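Local coordinates for centrosomal protein 43 (Homo sapiens, PDB 2D68) that is required for anchoring microtubules to centrosomes and for ciliation, and homodimerises through its N-terminal domain, at residues K11-K16 / T45-G50; S23-F28 / A39-E44. All coordinates share one frame; numbering follows the deposited sequence.

Interaction 1. Residues K11-K16 / T45-G50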
# COMPACT_ATOMS: atom_id res chain seq x y z
N LYS B 11 -16.30 4.68 3.19
CA LYS B 11 -16.32 6.02 2.59
C LYS B 11 -15.06 6.25 1.76
O LYS B 11 -15.13 6.82 0.68
CB LYS B 11 -16.46 7.11 3.66
CG LYS B 11 -17.89 7.23 4.25
CD LYS B 11 -17.97 8.27 5.37
CE LYS B 11 -19.33 8.22 6.10
NZ LYS B 11 -20.51 8.11 5.18
N PHE B 12 -13.93 5.78 2.28
CA PHE B 12 -12.65 5.90 1.60
C PHE B 12 -12.66 5.16 0.28
O PHE B 12 -12.26 5.72 -0.75
CB PHE B 12 -11.55 5.36 2.53
CG PHE B 12 -10.16 5.42 1.96
CD1 PHE B 12 -9.41 6.60 2.03
CD2 PHE B 12 -9.56 4.28 1.44
CE1 PHE B 12 -8.10 6.63 1.54
CE2 PHE B 12 -8.26 4.30 0.95
CZ PHE B 12 -7.52 5.48 1.01
N LEU B 13 -13.14 3.92 0.29
CA LEU B 13 -13.24 3.12 -0.93
C LEU B 13 -14.28 3.65 -1.92
O LEU B 13 -14.26 3.29 -3.09
CB LEU B 13 -13.52 1.65 -0.61
CG LEU B 13 -12.43 0.86 0.12
CD1 LEU B 13 -12.93 -0.54 0.39
CD2 LEU B 13 -11.12 0.81 -0.69
N ASN B 14 -15.18 4.51 -1.45
CA ASN B 14 -16.15 5.13 -2.33
C ASN B 14 -15.63 6.42 -2.97
O ASN B 14 -16.38 7.13 -3.65
CB ASN B 14 -17.47 5.36 -1.59
CG ASN B 14 -18.62 5.68 -2.53
OD1 ASN B 14 -18.78 5.07 -3.59
ND2 ASN B 14 -19.44 6.66 -2.13
N THR B 15 -14.35 6.71 -2.76
CA THR B 15 -13.65 7.77 -3.47
C THR B 15 -12.70 7.18 -4.52
O THR B 15 -12.15 6.08 -4.33
CB THR B 15 -12.84 8.68 -2.53
OG1 THR B 15 -11.73 7.94 -1.98
CG2 THR B 15 -13.70 9.20 -1.37
N LYS B 16 -12.51 7.90 -5.62
CA LYS B 16 -11.60 7.44 -6.65
C LYS B 16 -10.18 7.24 -6.11
O LYS B 16 -9.57 6.19 -6.34
CB LYS B 16 -11.54 8.46 -7.79
CG LYS B 16 -10.65 7.92 -8.91
N THR B 45 -11.76 -5.85 4.63
CA THR B 45 -12.05 -4.63 3.88
C THR B 45 -13.32 -4.72 3.04
O THR B 45 -13.67 -3.77 2.33
CB THR B 45 -10.89 -4.27 2.93
OG1 THR B 45 -10.72 -5.32 1.98
CG2 THR B 45 -9.59 -4.02 3.68
N SER B 46 -14.02 -5.85 3.12
CA SER B 46 -15.21 -6.07 2.29
C SER B 46 -14.87 -5.93 0.79
O SER B 46 -15.60 -5.29 0.01
CB SER B 46 -16.33 -5.11 2.71
OG SER B 46 -16.68 -5.32 4.07
N THR B 47 -13.74 -6.52 0.39
CA THR B 47 -13.32 -6.52 -1.02
C THR B 47 -13.13 -7.95 -1.54
O THR B 47 -12.19 -8.24 -2.28
CB THR B 47 -12.06 -5.61 -1.26
OG1 THR B 47 -10.91 -6.14 -0.59
CG2 THR B 47 -12.32 -4.17 -0.80
N LEU B 48 -14.04 -8.85 -1.14
CA LEU B 48 -13.95 -10.25 -1.55
C LEU B 48 -13.92 -10.46 -3.08
O LEU B 48 -13.30 -11.41 -3.58
CB LEU B 48 -15.03 -11.12 -0.86
CG LEU B 48 -14.81 -11.39 0.65
CD1 LEU B 48 -16.02 -12.02 1.31
CD2 LEU B 48 -13.57 -12.24 0.90
N GLN B 49 -14.55 -9.54 -3.80
CA GLN B 49 -14.56 -9.56 -5.28
C GLN B 49 -13.25 -9.05 -5.89
O GLN B 49 -13.04 -9.15 -7.09
CB GLN B 49 -15.76 -8.75 -5.79
CG GLN B 49 -17.11 -9.35 -5.37
CD GLN B 49 -17.30 -10.77 -5.90
OE1 GLN B 49 -16.92 -11.75 -5.26
NE2 GLN B 49 -17.87 -10.88 -7.09
N GLY B 50 -12.38 -8.51 -5.05
CA GLY B 50 -11.08 -8.02 -5.52
C GLY B 50 -11.15 -6.59 -6.00
O GLY B 50 -12.14 -6.14 -6.58

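Interaction 2. Residues S23-F28 / A39-E44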
# COMPACT_ATOMS: atom_id res chain seq x y z
N SER B 23 -6.37 -0.49 -3.84
CA SER B 23 -5.96 -1.39 -4.93
C SER B 23 -4.44 -1.55 -5.00
O SER B 23 -3.93 -2.65 -5.22
CB SER B 23 -6.51 -0.87 -6.26
OG SER B 23 -7.93 -0.83 -6.26
N LEU B 24 -3.70 -0.45 -4.79
CA LEU B 24 -2.23 -0.53 -4.78
C LEU B 24 -1.71 -1.37 -3.62
O LEU B 24 -0.72 -2.11 -3.77
CB LEU B 24 -1.61 0.87 -4.74
CG LEU B 24 -1.68 1.66 -6.04
CD1 LEU B 24 -1.45 3.14 -5.75
CD2 LEU B 24 -0.69 1.14 -7.10
N VAL B 25 -2.35 -1.25 -2.46
CA VAL B 25 -2.00 -2.10 -1.32
C VAL B 25 -2.25 -3.59 -1.63
O VAL B 25 -1.36 -4.42 -1.44
CB VAL B 25 -2.74 -1.64 -0.05
CG1 VAL B 25 -2.49 -2.62 1.13
CG2 VAL B 25 -2.28 -0.24 0.35
N ALA B 26 -3.43 -3.91 -2.16
CA ALA B 26 -3.72 -5.30 -2.56
C ALA B 26 -2.71 -5.81 -3.59
O ALA B 26 -2.27 -6.97 -3.51
CB ALA B 26 -5.15 -5.43 -3.06
N GLU B 27 -2.31 -4.95 -4.54
CA GLU B 27 -1.36 -5.37 -5.57
C GLU B 27 0.00 -5.67 -4.96
O GLU B 27 0.67 -6.59 -5.39
CB GLU B 27 -1.25 -4.34 -6.70
CG GLU B 27 -0.57 -4.92 -7.98
CD GLU B 27 0.96 -4.80 -7.99
OE1 GLU B 27 1.51 -3.86 -7.38
OE2 GLU B 27 1.61 -5.64 -8.64
N PHE B 28 0.40 -4.89 -3.96
CA PHE B 28 1.63 -5.17 -3.24
C PHE B 28 1.56 -6.57 -2.60
O PHE B 28 2.50 -7.36 -2.71
CB PHE B 28 1.89 -4.08 -2.19
CG PHE B 28 2.99 -4.42 -1.25
CD1 PHE B 28 4.30 -4.03 -1.51
CD2 PHE B 28 2.74 -5.13 -0.07
CE1 PHE B 28 5.33 -4.38 -0.63
CE2 PHE B 28 3.77 -5.47 0.80
CZ PHE B 28 5.06 -5.09 0.52
N ALA B 39 -5.93 -13.19 2.16
CA ALA B 39 -7.09 -13.98 2.59
C ALA B 39 -7.85 -13.31 3.75
O ALA B 39 -9.06 -13.52 3.89
CB ALA B 39 -6.63 -15.37 2.99
N VAL B 40 -7.13 -12.55 4.57
CA VAL B 40 -7.76 -11.79 5.67
C VAL B 40 -8.11 -10.37 5.24
O VAL B 40 -9.18 -9.84 5.60
CB VAL B 40 -6.85 -11.78 6.92
CG1 VAL B 40 -7.45 -10.96 8.06
CG2 VAL B 40 -6.63 -13.19 7.39
N PHE B 41 -7.22 -9.75 4.47
CA PHE B 41 -7.47 -8.41 3.90
C PHE B 41 -8.81 -8.29 3.18
O PHE B 41 -9.56 -7.33 3.40
CB PHE B 41 -6.33 -8.05 2.95
CG PHE B 41 -6.43 -6.67 2.33
CD1 PHE B 41 -5.91 -5.56 2.98
CD2 PHE B 41 -7.01 -6.50 1.07
CE1 PHE B 41 -5.97 -4.29 2.39
CE2 PHE B 41 -7.08 -5.23 0.48
CZ PHE B 41 -6.56 -4.13 1.15
N GLN B 42 -9.11 -9.25 2.33
CA GLN B 42 -10.33 -9.18 1.54
C GLN B 42 -11.63 -9.16 2.38
O GLN B 42 -12.44 -8.24 2.22
CB GLN B 42 -10.31 -10.21 0.43
CG GLN B 42 -9.16 -9.92 -0.56
CD GLN B 42 -9.24 -10.74 -1.83
OE1 GLN B 42 -9.57 -11.93 -1.80
NE2 GLN B 42 -8.92 -10.10 -2.96
N PRO B 43 -11.82 -10.14 3.29
CA PRO B 43 -13.03 -10.00 4.12
C PRO B 43 -12.97 -8.79 5.07
O PRO B 43 -14.01 -8.17 5.32
CB PRO B 43 -13.08 -11.31 4.93
CG PRO B 43 -11.71 -11.86 4.88
CD PRO B 43 -11.08 -11.38 3.59
N GLU B 44 -11.79 -8.44 5.56
CA GLU B 44 -11.70 -7.35 6.54
C GLU B 44 -12.02 -5.97 5.93
O GLU B 44 -12.47 -5.06 6.63
CB GLU B 44 -10.36 -7.33 7.27
CG GLU B 44 -10.46 -6.70 8.67
CD GLU B 44 -9.18 -6.74 9.50
OE1 GLU B 44 -8.07 -6.76 8.95
OE2 GLU B 44 -9.32 -6.74 10.73

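Interaction 1. Residues K11-K16 / T45-G50
Leu-13 reaches Thr-47 because its CG sits beside its own backbone N and opposite the carbonyl carbon (chi1 -66°), with CD1 extended beyond it. On the other side, a chi1 of 66° for Thr-47 places OG1 between the backbone N and the carbonyl carbon and turns CG2 to face the leucine. The two side chains cross at about a right angle, and Leu-13 CD1 stands 3.9 Å from Thr-47 CG2. The same methyl touches the backbone at Thr-45, with Leu-13 CD1 3.8 Å from Thr-45 O. The evidence is thus of a small van der Waals contact, burying 73 Å² in all; the nearest CA atoms, those of Leu-13 and Thr-45, are still 9.2 Å apart.

This joins helix 7-13 to the loop that follows helix 35-45 in the FOP N-terminal dimerisation domain, an all-helical unit. Helix 35-45 ends in a Schellman motif, with Ser-46 taking positive phi, and a type I turn follows at once, closed by Gly-50 N to Thr-47 O at 2.8 Å.

Thr-15 organises the end of the other segment. Its OG1 lies 2.6 Å from Phe-12 O, in the carbonyl plane with a C=O to donor angle of 148°, and Thr-15 N reaches the same Phe-12 O at 3.1 Å, so two donors grip one acceptor. The side chain of Thr-15 also N-caps helix 16-31 through Gly-18 N, tying the two helices together at their junction. Leu-13 packs further on Ala-22 of helix 16-31, while the buried ring of Phe-12 meets the ring of Phe-32 of the second subunit.

Interaction 2. Residues S23-F28 / A39-E44
Phe-41, the residue that reaches across to Val-25 and Ala-26, has its carbonyl oxygen hydrogen-bonded to the side-chain hydroxyl of Thr-45, one turn further along helix 35-45. The contact itself is apolar. The ring is carried toward helix 16-31 by a first torsion that sets CG opposite the backbone N (chi1 -178°), and two of its carbons do the touching: Phe-41 CE2 is 4.0 Å from Ala-26 CB, and Phe-41 CE1 is 4.1 Å from Val-25 CG1. Both methyl groups approach the ring obliquely, and the valine side chain crosses the phenylalanine at about a right angle. Ala-26 and Phe-41 are the pair whose CA atoms are nearest across the segments, 8.1 Å apart.

Helix 35-45 is kinked at Pro-43, whose N makes no bond to the turn before. Just beyond, the carboxylate of Glu-44 bonds through OE1 to Thr-37 OG1 and through OE2 to Phe-36 N, both of the second subunit. Val-25 also packs on Leu-75 of that subunit, so it serves both the fold of one chain and the dimer. A buried contact between helix 16-31 and helix 35-45, with both helices also touching the second subunit, is consistent with the LisH motif, a helical dimerisation element.

Interaction 1 and interaction 2 have centres 10 Å apart and lie in one dimerisation domain. Along the chain, interaction 2 is nested: 23-28 and 39-44 both fall between 11-16 and 45-50. Helix 35-45 bears one side of interaction 2 and runs directly into the loop used by interaction 1, and helix 7-13 precedes helix 16-31. The two are in direct touch, with Thr-47 N 2.8 Å from Gln-42 O, a probable hydrogen bond, and Leu-48 packing on Gln-42 and Pro-43. Residues of both interactions also meet the second subunit, so the packing within one chain is continuous with the homodimer interface.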